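Local structure of putative uncharacterized protein (Archaeoglobus fulgidus, 3VU0) at residues Glu16-Gln21 / Ala48-Val53; Ser36-Gly41 / Ala59-Ala64; Lys104-Met109 / Lys122-Phe127. The protein is the C-terminal globular domain of an archaeal AglB, a member of the oligosaccharyltransferase family built from helices around a small mixed beta sheet. All coordinates share one frame; numbering follows the deposited sequence.

Contact 1 of 3, residues Glu16-Gln21 / Ala48-Val53; sequences ENLEAQ and AKKAVV
Gln21 reaches across to the backbone of Ala51, whose N-H it accepts on OE1 at 2.8 Å from N. The bond is nearly straight (161° at the hydrogen) and lies in the plane of the side-chain amide. The glutamine gets there by an extended chain, with CD anti to CA (chi2 -169°), and its NE2 donates to Tyr32 O, so both ends of the amide are used. Glutamine suits this place because one group both accepts and donates. Lys50 does the opposite and folds back. The bend at chi2 (-74°) turns CD toward Leu18, whose CB lies 3.7 Å from Lys50 CE, and the bend at chi4 turns NZ back to its own segment. There NZ donates to Ala48 O at 2.9 Å and more weakly to Lys49 O. A water 2.8 Å from Lys50 NZ accepts a further bond, donates to Lys49 O and accepts the N-H of Gln21. Leu18 and Lys49 each leave helical geometry first after a helix, so the contact joins the chain just beyond two helix ends. The chemistry is thus divided: methylenes pack on leucine, while carbonyls and a bridging water probably offset the charge of a buried lysine.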
loop_
_atom_site.group_PDB
_atom_site.type_symbol
_atom_site.label_atom_id
_atom_site.label_comp_id
_atom_site.label_asym_id
_atom_site.label_seq_id
_atom_site.Cartn_x
_atom_site.Cartn_y
_atom_site.Cartn_z
ATOM N N GLU A 16 9.994 -11.386 -12.314
ATOM C CA GLU A 16 10.056 -11.741 -13.725
ATOM C C GLU A 16 9.021 -11.092 -14.632
ATOM O O GLU A 16 9.098 -11.240 -15.851
ATOM C CB GLU A 16 9.988 -13.263 -13.884
ATOM C CG GLU A 16 8.734 -13.907 -13.341
ATOM C CD GLU A 16 8.773 -15.423 -13.456
ATOM O OE1 GLU A 16 8.895 -15.932 -14.593
ATOM O OE2 GLU A 16 8.683 -16.105 -12.411
ATOM N N ASN A 17 8.065 -10.369 -14.057
ATOM C CA ASN A 17 7.032 -9.728 -14.864
ATOM C C ASN A 17 7.103 -8.206 -14.961
ATOM O O ASN A 17 6.757 -7.641 -15.994
ATOM C CB ASN A 17 5.639 -10.159 -14.376
ATOM C CG ASN A 17 5.283 -11.566 -14.817
ATOM O OD1 ASN A 17 5.008 -11.807 -15.997
ATOM N ND2 ASN A 17 5.298 -12.508 -13.878
ATOM N N LEU A 18 7.536 -7.530 -13.902
ATOM C CA LEU A 18 7.631 -6.076 -13.970
ATOM C C LEU A 18 8.846 -5.695 -14.831
ATOM O O LEU A 18 9.822 -6.446 -14.901
ATOM C CB LEU A 18 7.752 -5.472 -12.564
ATOM C CG LEU A 18 6.619 -5.738 -11.557
ATOM C CD1 LEU A 18 6.806 -4.840 -10.345
ATOM C CD2 LEU A 18 5.261 -5.470 -12.186
ATOM N N GLU A 19 8.777 -4.542 -15.494
ATOM C CA GLU A 19 9.869 -4.085 -16.355
ATOM C C GLU A 19 11.211 -4.084 -15.626
ATOM O O GLU A 19 11.358 -3.458 -14.575
ATOM C CB GLU A 19 9.576 -2.685 -16.902
ATOM C CG GLU A 19 8.362 -2.599 -17.838
ATOM C CD GLU A 19 7.034 -2.710 -17.103
ATOM O OE1 GLU A 19 6.904 -2.109 -16.016
ATOM O OE2 GLU A 19 6.116 -3.384 -17.618
ATOM N N ALA A 20 12.183 -4.788 -16.201
ATOM C CA ALA A 20 13.519 -4.914 -15.621
ATOM C C ALA A 20 14.190 -3.588 -15.294
ATOM O O ALA A 20 13.988 -2.585 -15.983
ATOM C CB ALA A 20 14.413 -5.726 -16.552
ATOM N N GLN A 21 14.995 -3.601 -14.233
ATOM C CA GLN A 21 15.718 -2.415 -13.789
ATOM C C GLN A 21 17.194 -2.735 -13.577
ATOM O O GLN A 21 17.600 -3.899 -13.619
ATOM C CB GLN A 21 15.117 -1.879 -12.486
ATOM C CG GLN A 21 13.650 -1.485 -12.591
ATOM C CD GLN A 21 13.159 -0.725 -11.370
ATOM O OE1 GLN A 21 13.351 -1.160 -10.236
ATOM N NE2 GLN A 21 12.515 0.414 -11.601
ATOM N N ALA A 48 12.584 -8.850 -5.135
ATOM C CA ALA A 48 11.918 -8.597 -6.410
ATOM C C ALA A 48 12.814 -7.773 -7.333
ATOM O O ALA A 48 12.573 -7.693 -8.538
ATOM C CB ALA A 48 10.595 -7.871 -6.171
ATOM N N LYS A 49 13.844 -7.162 -6.753
ATOM C CA LYS A 49 14.798 -6.349 -7.502
ATOM C C LYS A 49 14.147 -5.137 -8.160
ATOM O O LYS A 49 14.452 -4.806 -9.308
ATOM C CB LYS A 49 15.493 -7.199 -8.576
ATOM C CG LYS A 49 16.116 -8.487 -8.058
ATOM C CD LYS A 49 17.181 -8.212 -7.000
ATOM C CE LYS A 49 17.763 -9.510 -6.455
ATOM N NZ LYS A 49 18.787 -9.263 -5.392
ATOM N N LYS A 50 13.258 -4.473 -7.430
ATOM C CA LYS A 50 12.572 -3.300 -7.954
ATOM C C LYS A 50 12.691 -2.130 -6.981
ATOM O O LYS A 50 12.632 -2.317 -5.766
ATOM C CB LYS A 50 11.094 -3.628 -8.200
ATOM C CG LYS A 50 10.877 -4.827 -9.116
ATOM C CD LYS A 50 11.175 -4.469 -10.564
ATOM C CE LYS A 50 11.236 -5.705 -11.451
ATOM N NZ LYS A 50 12.454 -6.512 -11.188
ATOM N N ALA A 51 12.865 -0.928 -7.523
ATOM C CA ALA A 51 12.988 0.278 -6.713
ATOM C C ALA A 51 11.713 0.516 -5.902
ATOM O O ALA A 51 10.608 0.236 -6.369
ATOM C CB ALA A 51 13.267 1.481 -7.612
ATOM N N VAL A 52 11.868 1.047 -4.694
ATOM C CA VAL A 52 10.715 1.298 -3.835
ATOM C C VAL A 52 10.596 2.738 -3.353
ATOM O O VAL A 52 11.564 3.504 -3.366
ATOM C CB VAL A 52 10.740 0.381 -2.583
ATOM C CG1 VAL A 52 10.649 -1.080 -3.001
ATOM C CG2 VAL A 52 12.020 0.622 -1.780
ATOM N N VAL A 53 9.389 3.099 -2.930
ATOM C CA VAL A 53 9.134 4.426 -2.406
ATOM C C VAL A 53 9.740 4.500 -1.008
ATOM O O VAL A 53 10.213 5.553 -0.589
ATOM C CB VAL A 53 7.621 4.714 -2.319
ATOM C CG1 VAL A 53 7.369 6.006 -1.545
ATOM C CG2 VAL A 53 7.043 4.815 -3.718
HETATM O O HOH W 1 15.003 -5.766 -12.174
#

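Contact 2 of 3, residues Ser36-Gly41 / Ala59-Ala64; sequences SWWDYG and AGADDA
The backbone at Trp37 and Trp38 runs beside the first turn of helix 61-69, with Trp38 CA 5.6 Å from Ala61 CA and Trp37 CA 6.2 Å from Ala64 CA. The segment carries the WWDYG signature of the AglB, PglB and STT3 family, which here forms the turn between strand 33-35 and helix 41-46. Alanine suits the facing side of helix 61-69, since its single methyl lets the backbone approach closely: Ala64 CB lies 3.4 Å from the carbonyl oxygen of Ser36. The hydroxyl of Ser36 serves another part of the fold, hydrogen-bonded to Val89 O in strand 85-91. Gly60 occupies the N-cap position with positive phi, a conformation easy for glycine, and its carbonyl accepts the N-H of Ala64 in the first turn.

The two indoles leave the backbone differently. Trp37 has CG anti to its backbone N (chi1 -169°), and its bond from CA to CB points away from the helix, yet the wide ring brings CZ3 back to 3.6 Å from Ala61 O. The methyl of Ala64 lies near the plane of this ring, at its edge. Trp38 instead directs its bond from CA to CB toward the helix, with CG between the backbone N and the carbonyl carbon (chi1 73°), and lays CB and CD1 against the methyl of Ala61, CD1 being 3.9 Å from Ala61 CB. Ile108 and Ile111 of helix 105-112 also pack on Trp37, consistent with a large apolar side chain in a buried place. The indoles meet each other as well: Trp38 CD1 sits 3.4 Å above the centre of the Trp37 ring, while Asp39 OD1 stands 3.2 Å above the plane of the Trp38 ring, over its centre.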
loop_
_atom_site.group_PDB
_atom_site.type_symbol
_atom_site.label_atom_id
_atom_site.label_comp_id
_atom_site.label_asym_id
_atom_site.label_seq_id
_atom_site.Cartn_x
_atom_site.Cartn_y
_atom_site.Cartn_z
ATOM N N SER A 36 4.548 0.825 -1.513
ATOM C CA SER A 36 3.960 -0.095 -0.543
ATOM C C SER A 36 4.314 0.444 0.832
ATOM O O SER A 36 4.924 1.510 0.941
ATOM C CB SER A 36 4.536 -1.500 -0.705
ATOM O OG SER A 36 3.787 -2.437 0.051
ATOM N N TRP A 37 3.937 -0.280 1.881
ATOM C CA TRP A 37 4.264 0.154 3.236
ATOM C C TRP A 37 5.760 -0.110 3.430
ATOM O O TRP A 37 6.300 -1.063 2.869
ATOM C CB TRP A 37 3.442 -0.634 4.257
ATOM C CG TRP A 37 3.523 -0.084 5.659
ATOM C CD1 TRP A 37 3.612 -0.809 6.810
ATOM C CD2 TRP A 37 3.502 1.296 6.054
ATOM N NE1 TRP A 37 3.650 0.029 7.896
ATOM C CE2 TRP A 37 3.583 1.326 7.463
ATOM C CE3 TRP A 37 3.421 2.508 5.356
ATOM C CZ2 TRP A 37 3.586 2.525 8.193
ATOM C CZ3 TRP A 37 3.424 3.703 6.082
ATOM C CH2 TRP A 37 3.505 3.700 7.483
ATOM N N TRP A 38 6.428 0.710 4.234
ATOM C CA TRP A 38 7.866 0.550 4.416
ATOM C C TRP A 38 8.346 -0.805 4.942
ATOM O O TRP A 38 9.470 -1.209 4.657
ATOM C CB TRP A 38 8.428 1.684 5.289
ATOM C CG TRP A 38 8.074 1.590 6.727
ATOM C CD1 TRP A 38 6.924 2.021 7.323
ATOM C CD2 TRP A 38 8.869 1.005 7.760
ATOM N NE1 TRP A 38 6.954 1.739 8.669
ATOM C CE2 TRP A 38 8.138 1.113 8.963
ATOM C CE3 TRP A 38 10.132 0.397 7.786
ATOM C CZ2 TRP A 38 8.628 0.636 10.184
ATOM C CZ3 TRP A 38 10.621 -0.079 9.005
ATOM C CH2 TRP A 38 9.866 0.045 10.185
ATOM N N ASP A 39 7.504 -1.514 5.689
ATOM C CA ASP A 39 7.889 -2.821 6.216
ATOM C C ASP A 39 8.326 -3.809 5.130
ATOM O O ASP A 39 9.167 -4.677 5.372
ATOM C CB ASP A 39 6.729 -3.479 6.981
ATOM C CG ASP A 39 6.364 -2.750 8.257
ATOM O OD1 ASP A 39 7.203 -1.990 8.783
ATOM O OD2 ASP A 39 5.237 -2.965 8.742
ATOM N N TYR A 40 7.744 -3.683 3.942
ATOM C CA TYR A 40 8.032 -4.606 2.844
ATOM C C TYR A 40 9.073 -4.116 1.844
ATOM O O TYR A 40 9.420 -4.836 0.897
ATOM C CB TYR A 40 6.732 -4.908 2.092
ATOM C CG TYR A 40 5.523 -5.030 2.994
ATOM C CD1 TYR A 40 5.454 -6.018 3.978
ATOM C CD2 TYR A 40 4.447 -4.155 2.862
ATOM C CE1 TYR A 40 4.335 -6.133 4.811
ATOM C CE2 TYR A 40 3.326 -4.257 3.685
ATOM C CZ TYR A 40 3.276 -5.248 4.656
ATOM O OH TYR A 40 2.162 -5.353 5.460
ATOM N N GLY A 41 9.563 -2.898 2.050
ATOM C CA GLY A 41 10.535 -2.317 1.141
ATOM C C GLY A 41 11.729 -3.182 0.780
ATOM O O GLY A 41 12.030 -3.364 -0.403
ATOM N N ALA A 59 12.852 7.567 5.562
ATOM C CA ALA A 59 12.578 8.062 4.217
ATOM C C ALA A 59 11.451 7.356 3.462
ATOM O O ALA A 59 11.332 6.130 3.495
ATOM C CB ALA A 59 13.861 8.018 3.387
ATOM N N GLY A 60 10.631 8.159 2.787
ATOM C CA GLY A 60 9.533 7.642 1.986
ATOM C C GLY A 60 8.305 7.086 2.684
ATOM O O GLY A 60 7.226 7.059 2.092
ATOM N N ALA A 61 8.451 6.643 3.927
ATOM C CA ALA A 61 7.327 6.076 4.667
ATOM C C ALA A 61 6.166 7.056 4.761
ATOM O O ALA A 61 5.005 6.663 4.685
ATOM C CB ALA A 61 7.775 5.663 6.064
ATOM N N ASP A 62 6.485 8.335 4.921
ATOM C CA ASP A 62 5.457 9.363 5.028
ATOM C C ASP A 62 4.704 9.548 3.711
ATOM O O ASP A 62 3.506 9.826 3.710
ATOM C CB ASP A 62 6.087 10.683 5.480
ATOM C CG ASP A 62 7.147 11.180 4.523
ATOM O OD1 ASP A 62 8.042 10.389 4.157
ATOM O OD2 ASP A 62 7.089 12.367 4.142
ATOM N N ASP A 63 5.405 9.394 2.590
ATOM C CA ASP A 63 4.767 9.522 1.280
ATOM C C ASP A 63 3.777 8.373 1.100
ATOM O O ASP A 63 2.671 8.561 0.595
ATOM C CB ASP A 63 5.814 9.463 0.161
ATOM C CG ASP A 63 6.525 10.788 -0.050
ATOM O OD1 ASP A 63 7.573 10.794 -0.726
ATOM O OD2 ASP A 63 6.030 11.821 0.443
ATOM N N ALA A 64 4.194 7.179 1.508
ATOM C CA ALA A 64 3.351 5.995 1.397
ATOM C C ALA A 64 2.116 6.137 2.280
ATOM O O ALA A 64 1.017 5.752 1.882
ATOM C CB ALA A 64 4.139 4.752 1.795
#

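Contact 3 of 3, residues Lys104-Met109 / Lys122-Phe127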
loop_
_atom_site.group_PDB
_atom_site.type_symbol
_atom_site.label_atom_id
_atom_site.label_comp_id
_atom_site.label_asym_id
_atom_site.label_seq_id
_atom_site.Cartn_x
_atom_site.Cartn_y
_atom_site.Cartn_z
ATOM N N LYS A 104 -2.285 -2.672 10.838
ATOM C CA LYS A 104 -1.165 -1.775 10.631
ATOM C C LYS A 104 -1.659 -0.424 10.123
ATOM O O LYS A 104 -0.868 0.485 9.883
ATOM C CB LYS A 104 -0.151 -2.394 9.665
ATOM C CG LYS A 104 0.607 -3.565 10.283
ATOM C CD LYS A 104 1.676 -4.111 9.357
ATOM C CE LYS A 104 2.550 -5.139 10.068
ATOM N NZ LYS A 104 3.696 -5.550 9.205
ATOM N N PHE A 105 -2.974 -0.289 9.967
ATOM C CA PHE A 105 -3.539 0.977 9.514
ATOM C C PHE A 105 -3.320 2.040 10.597
ATOM O O PHE A 105 -3.256 3.236 10.307
ATOM C CB PHE A 105 -5.038 0.825 9.225
ATOM C CG PHE A 105 -5.663 2.046 8.603
ATOM C CD1 PHE A 105 -6.663 2.749 9.272
ATOM C CD2 PHE A 105 -5.254 2.490 7.350
ATOM C CE1 PHE A 105 -7.249 3.879 8.698
ATOM C CE2 PHE A 105 -5.832 3.621 6.764
ATOM C CZ PHE A 105 -6.832 4.317 7.441
ATOM N N ILE A 106 -3.194 1.598 11.847
ATOM C CA ILE A 106 -2.984 2.518 12.963
ATOM C C ILE A 106 -1.643 3.244 12.810
ATOM O O ILE A 106 -1.602 4.471 12.797
ATOM C CB ILE A 106 -3.058 1.775 14.324
ATOM C CG1 ILE A 106 -4.460 1.183 14.514
ATOM C CG2 ILE A 106 -2.754 2.735 15.477
ATOM C CD1 ILE A 106 -5.579 2.211 14.482
ATOM N N PRO A 107 -0.529 2.500 12.692
ATOM C CA PRO A 107 0.742 3.212 12.534
ATOM C C PRO A 107 0.763 4.024 11.237
ATOM O O PRO A 107 1.409 5.074 11.160
ATOM C CB PRO A 107 1.784 2.088 12.558
ATOM C CG PRO A 107 1.019 0.875 12.121
ATOM C CD PRO A 107 -0.312 1.049 12.821
ATOM N N ILE A 108 0.053 3.541 10.220
ATOM C CA ILE A 108 -0.014 4.266 8.952
ATOM C C ILE A 108 -0.668 5.621 9.231
ATOM O O ILE A 108 -0.196 6.659 8.776
ATOM C CB ILE A 108 -0.852 3.499 7.900
ATOM C CG1 ILE A 108 -0.086 2.255 7.435
ATOM C CG2 ILE A 108 -1.168 4.400 6.714
ATOM C CD1 ILE A 108 -0.803 1.462 6.341
HETATM N N MSE A 109 -1.760 5.603 9.987
HETATM C CA MSE A 109 -2.448 6.839 10.339
HETATM C C MSE A 109 -1.542 7.749 11.162
HETATM O O MSE A 109 -1.452 8.947 10.903
HETATM C CB MSE A 109 -3.717 6.547 11.141
HETATM C CG MSE A 109 -4.856 5.994 10.325
HETATM SE SE MSE A 109 -6.470 5.930 11.373
HETATM C CE MSE A 109 -6.845 7.829 11.459
ATOM N N LYS A 122 -15.514 3.454 15.616
ATOM C CA LYS A 122 -16.234 3.571 14.353
ATOM C C LYS A 122 -15.728 4.728 13.494
ATOM O O LYS A 122 -15.778 4.657 12.268
ATOM C CB LYS A 122 -17.744 3.709 14.590
ATOM C CG LYS A 122 -18.557 3.694 13.299
ATOM C CD LYS A 122 -20.054 3.620 13.575
ATOM C CE LYS A 122 -20.851 3.782 12.299
ATOM N NZ LYS A 122 -20.756 5.170 11.749
ATOM N N GLU A 123 -15.247 5.798 14.122
ATOM C CA GLU A 123 -14.714 6.913 13.346
ATOM C C GLU A 123 -13.469 6.447 12.572
ATOM O O GLU A 123 -13.210 6.908 11.459
ATOM C CB GLU A 123 -14.356 8.093 14.257
ATOM C CG GLU A 123 -15.560 8.698 14.970
ATOM C CD GLU A 123 -15.209 9.919 15.810
ATOM O OE1 GLU A 123 -14.231 9.850 16.579
ATOM O OE2 GLU A 123 -15.919 10.946 15.710
ATOM N N ILE A 124 -12.709 5.530 13.160
ATOM C CA ILE A 124 -11.508 5.005 12.507
ATOM C C ILE A 124 -11.917 4.128 11.329
ATOM O O ILE A 124 -11.334 4.219 10.250
ATOM C CB ILE A 124 -10.648 4.180 13.498
ATOM C CG1 ILE A 124 -10.081 5.106 14.577
ATOM C CG2 ILE A 124 -9.526 3.446 12.764
ATOM C CD1 ILE A 124 -9.319 4.374 15.662
ATOM N N ILE A 125 -12.928 3.291 11.539
ATOM C CA ILE A 125 -13.433 2.408 10.487
ATOM C C ILE A 125 -14.030 3.245 9.347
ATOM O O ILE A 125 -13.739 3.012 8.171
ATOM C CB ILE A 125 -14.515 1.453 11.048
ATOM C CG1 ILE A 125 -13.895 0.529 12.105
ATOM C CG2 ILE A 125 -15.132 0.635 9.920
ATOM C CD1 ILE A 125 -14.916 -0.255 12.923
ATOM N N ASP A 126 -14.863 4.222 9.695
ATOM C CA ASP A 126 -15.468 5.077 8.679
ATOM C C ASP A 126 -14.387 5.802 7.875
ATOM O O ASP A 126 -14.507 5.937 6.662
ATOM C CB ASP A 126 -16.424 6.096 9.317
ATOM C CG ASP A 126 -17.665 5.441 9.912
ATOM O OD1 ASP A 126 -17.972 4.281 9.552
ATOM O OD2 ASP A 126 -18.341 6.095 10.733
ATOM N N PHE A 127 -13.338 6.261 8.548
ATOM C CA PHE A 127 -12.232 6.940 7.869
ATOM C C PHE A 127 -11.555 5.958 6.900
ATOM O O PHE A 127 -11.340 6.270 5.724
ATOM C CB PHE A 127 -11.205 7.448 8.886
ATOM C CG PHE A 127 -9.966 8.025 8.257
ATOM C CD1 PHE A 127 -10.032 9.182 7.493
ATOM C CD2 PHE A 127 -8.739 7.387 8.395
ATOM C CE1 PHE A 127 -8.887 9.696 6.869
ATOM C CE2 PHE A 127 -7.593 7.891 7.778
ATOM C CZ PHE A 127 -7.669 9.048 7.012
#
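Phe127 sets one side of its ring, the CD2 and CE2 atoms, against both Phe105 and Met109. These residues join two helices, 105-112 and 121-128, whose short segments cross at 82° with their axes no closer than 12.2 Å. At that separation the backbones do not touch, and long or bulky side chains must bridge the gap, which is why phenylalanine, methionine and isoleucine fill it. On each helix the bridging residues lie about one turn apart, Phe105 and Met109 on one, Ile124 and Phe127 on the other, so that they share a face.

The two phenyl rings meet rim to rim, neither over the face of the other, with centroids 6.0 Å apart and planes at 37°. The bond from CA to CB of Phe127 points toward the other helix, and CG is anti to its backbone N (chi1 174°); in the ring beyond, CE2 lies 3.7 Å from Phe105 CZ. Met109, a selenomethionine in this crystal, makes a Met-aromatic contact with the same ring. Its SE lies 5.1 Å from the ring centroid, obliquely placed, and its chain, bent at chi3, brings CE to 3.6 Å from Phe127 CD2. The flexible, polarisable side chain can follow the ring and also serve a second neighbour, since SE is 4.2 Å from CG2 of Ile124. Ile106 and Ile124 touch more loosely, CD1 to CD1, at 4.5 Å. Thr69 of helix 61-69 touches both phenylalanines, Phe128 meets Phe105 edge-to-face, and the cluster reaches past the helix pair to Tyr114, whose ring meets Phe127. Within helix 105-112 two side chains also touch: CG of Met109 lies 3.6 Å above one face of the Phe105 ring, offset toward its rim.

Contacts 1 and 2 interlock along the chain, their segments alternating, and both belong to the AglB core domain; contact 3 follows in series. The centres of contacts 1 and 2 are about 16 Å apart, and those of contacts 2 and 3 about 17 Å. Contacts 1 and 3 lie on opposite sides of the chain's centre, about 30 Å between centres. Contact 2 therefore sits between the others and touches both: Val52 packs on the carbonyl of Gly41 and Val53 on Gly60 and Asp63, while Asp39 forms a salt bridge with Lys104. Helix 61-69 also borders contact 3, and the WWDYG turn is joined by packing on one side, by a salt bridge and the Trp37-Ile108 contact on the other.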